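Local structure of ribose transcriptional regulator (Enterococcus faecium DO, 4RK1) at residues T127-Y132 against S183-V188. The protein binds ribose in its sugar-binding domain and probably regulates transcription as a DNA-binding repressor of the LacI family. Numbering follows the deposited sequence.
Sequences TIALVY and SAATGV
Val188 has CG1 anti to its backbone N (chi1 -175°), and Val131 has CG1 anti to its own N (chi1 175°), which puts CG2 beside that N. The two valines cross obliquely, and Val131 CG2 meets Val188 CG1 at 3.7 Å. Ala129 lies on the same face as Val188, and its CB meets Ala185 CB, from the loop before strand 187-190, at 3.8 Å. Leu199 of helix 193-205 packs on both valines and covers this side. Ile128 points to the other face, against Phe147 of helix 138-153; its CG2, anti to the backbone N, lies near Gly187 O. The backbones pair in parallel. Ala129 N donates to Gly187 O at 2.9 Å, nearly straight and in the carbonyl plane. Thr186 N donates to Thr127 O at 3.0 Å, from above that carbonyl's plane. Gly187 N, buried here, has no partner in the model; Thr127 O is 3.6 Å from it. Thr186 OG1 is hydrogen-bonded to His125 ND1. One water joins Thr186 OG1 to Thr127 N. Before strand 187-190, Ser183 OG accepts from Ala185 N, forming an ST turn. Strand 128-133 thus lies between strands 187-190 and 161-166, with helices on both faces, the Rossmann-like alpha/beta arrangement of a periplasmic-binding-protein lobe.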
ATOM      1  N   THR B 127      14.811 -29.525  -3.517  1.00 32.85           N
ATOM      2  CA  THR B 127      15.091 -28.884  -2.244  1.00 33.37           C
ATOM      3  C   THR B 127      14.524 -27.482  -2.344  1.00 27.91           C
ATOM      4  O   THR B 127      14.984 -26.664  -3.138  1.00 28.53           O
ATOM      5  CB  THR B 127      16.601 -28.850  -1.933  1.00 41.22           C
ATOM      6  OG1 THR B 127      17.139 -30.173  -2.071  1.00 39.45           O
ATOM      7  CG2 THR B 127      16.843 -28.366  -0.513  1.00 40.45           C
ATOM      8  N   ILE B 128      13.488 -27.236  -1.560  1.00 30.77           N
ATOM      9  CA  ILE B 128      12.709 -26.025  -1.676  1.00 29.61           C
ATOM     10  C   ILE B 128      12.608 -25.355  -0.321  1.00 25.73           C
ATOM     11  O   ILE B 128      12.381 -26.011   0.692  1.00 33.95           O
ATOM     12  CB  ILE B 128      11.299 -26.348  -2.206  1.00 29.84           C
ATOM     13  CG1 ILE B 128      11.395 -26.844  -3.657  1.00 33.02           C
ATOM     14  CG2 ILE B 128      10.386 -25.128  -2.089  1.00 28.44           C
ATOM     15  CD1 ILE B 128      10.103 -27.425  -4.198  1.00 35.53           C
ATOM     16  N   ALA B 129      12.753 -24.036  -0.329  1.00 25.96           N
ATOM     17  CA  ALA B 129      12.611 -23.220   0.860  1.00 27.40           C
ATOM     18  C   ALA B 129      11.210 -22.632   0.924  1.00 31.14           C
ATOM     19  O   ALA B 129      10.637 -22.216  -0.089  1.00 28.76           O
ATOM     20  CB  ALA B 129      13.648 -22.104   0.864  1.00 31.21           C
ATOM     21  N   LEU B 130      10.670 -22.625   2.130  1.00 26.78           N
ATOM     22  CA  LEU B 130       9.383 -22.035   2.433  1.00 30.36           C
ATOM     23  C   LEU B 130       9.654 -20.776   3.242  1.00 29.22           C
ATOM     24  O   LEU B 130      10.238 -20.841   4.317  1.00 27.52           O
ATOM     25  CB  LEU B 130       8.565 -23.031   3.250  1.00 32.66           C
ATOM     26  CG  LEU B 130       7.053 -23.018   3.123  1.00 49.71           C
ATOM     27  CD1 LEU B 130       6.631 -23.423   1.718  1.00 46.46           C
ATOM     28  CD2 LEU B 130       6.476 -23.961   4.165  1.00 43.25           C
ATOM     29  N   VAL B 131       9.276 -19.626   2.695  1.00 27.84           N
ATOM     30  CA  VAL B 131       9.430 -18.346   3.380  1.00 24.04           C
ATOM     31  C   VAL B 131       8.048 -17.899   3.826  1.00 30.76           C
ATOM     32  O   VAL B 131       7.175 -17.609   3.001  1.00 27.03           O
ATOM     33  CB  VAL B 131      10.099 -17.291   2.465  1.00 26.90           C
ATOM     34  CG1 VAL B 131      10.156 -15.928   3.144  1.00 31.86           C
ATOM     35  CG2 VAL B 131      11.505 -17.737   2.085  1.00 32.20           C
ATOM     36  N   TYR B 132       7.832 -17.858   5.133  1.00 28.73           N
ATOM     37  CA  TYR B 132       6.479 -17.689   5.659  1.00 27.62           C
ATOM     38  C   TYR B 132       6.488 -16.982   7.007  1.00 31.25           C
ATOM     39  O   TYR B 132       7.510 -16.952   7.675  1.00 29.66           O
ATOM     40  CB  TYR B 132       5.816 -19.056   5.787  1.00 34.66           C
ATOM     41  CG  TYR B 132       6.487 -19.953   6.795  1.00 29.91           C
ATOM     42  CD1 TYR B 132       7.639 -20.651   6.465  1.00 30.80           C
ATOM     43  CD2 TYR B 132       5.981 -20.091   8.080  1.00 33.85           C
ATOM     44  CE1 TYR B 132       8.269 -21.467   7.383  1.00 33.90           C
ATOM     45  CE2 TYR B 132       6.605 -20.909   9.012  1.00 33.46           C
ATOM     46  CZ  TYR B 132       7.748 -21.596   8.656  1.00 35.18           C
ATOM     47  OH  TYR B 132       8.384 -22.415   9.567  1.00 42.51           O
ATOM     48  N   SER B 183      21.514 -22.361   2.639  1.00 38.10           N
ATOM     49  CA  SER B 183      20.815 -23.635   2.469  1.00 29.56           C
ATOM     50  C   SER B 183      21.152 -24.239   1.121  1.00 27.29           C
ATOM     51  O   SER B 183      21.799 -23.604   0.283  1.00 34.46           O
ATOM     52  CB  SER B 183      19.298 -23.431   2.577  1.00 44.29           C
ATOM     53  OG  SER B 183      18.769 -22.877   1.375  1.00 34.87           O
ATOM     54  N   ALA B 184      20.680 -25.460   0.900  1.00 30.92           N
ATOM     55  CA  ALA B 184      20.793 -26.106  -0.407  1.00 37.22           C
ATOM     56  C   ALA B 184      19.551 -25.870  -1.297  1.00 32.74           C
ATOM     57  O   ALA B 184      19.418 -26.498  -2.339  1.00 32.17           O
ATOM     58  CB  ALA B 184      21.031 -27.600  -0.229  1.00 41.93           C
ATOM     59  N   ALA B 185      18.654 -24.969  -0.906  1.00 32.56           N
ATOM     60  CA  ALA B 185      17.431 -24.750  -1.690  1.00 26.71           C
ATOM     61  C   ALA B 185      17.747 -24.151  -3.052  1.00 27.41           C
ATOM     62  O   ALA B 185      18.637 -23.310  -3.178  1.00 39.55           O
ATOM     63  CB  ALA B 185      16.454 -23.867  -0.927  1.00 32.72           C
ATOM     64  N   THR B 186      17.053 -24.639  -4.082  1.00 35.23           N
ATOM     65  CA  THR B 186      17.125 -24.064  -5.425  1.00 24.79           C
ATOM     66  C   THR B 186      15.831 -23.343  -5.836  1.00 33.47           C
ATOM     67  O   THR B 186      15.839 -22.519  -6.757  1.00 28.92           O
ATOM     68  CB  THR B 186      17.429 -25.144  -6.482  1.00 31.81           C
ATOM     69  OG1 THR B 186      16.380 -26.117  -6.497  1.00 29.75           O
ATOM     70  CG2 THR B 186      18.766 -25.834  -6.197  1.00 39.37           C
ATOM     71  N   GLY B 187      14.726 -23.678  -5.172  1.00 30.01           N
ATOM     72  CA  GLY B 187      13.428 -23.035  -5.415  1.00 33.30           C
ATOM     73  C   GLY B 187      12.855 -22.500  -4.117  1.00 35.62           C
ATOM     74  O   GLY B 187      13.193 -22.990  -3.031  1.00 32.84           O
ATOM     75  N   VAL B 188      12.004 -21.481  -4.223  1.00 25.89           N
ATOM     76  CA  VAL B 188      11.442 -20.810  -3.052  1.00 26.52           C
ATOM     77  C   VAL B 188       9.954 -20.542  -3.244  1.00 24.96           C
ATOM     78  O   VAL B 188       9.550 -19.983  -4.268  1.00 27.65           O
ATOM     79  CB  VAL B 188      12.121 -19.449  -2.774  1.00 29.52           C
ATOM     80  CG1 VAL B 188      11.589 -18.840  -1.474  1.00 29.73           C
ATOM     81  CG2 VAL B 188      13.635 -19.596  -2.721  1.00 33.94           C
TER
HETATM   82  O   HOH W   1      16.415 -28.652  -5.881  1.00 33.45           O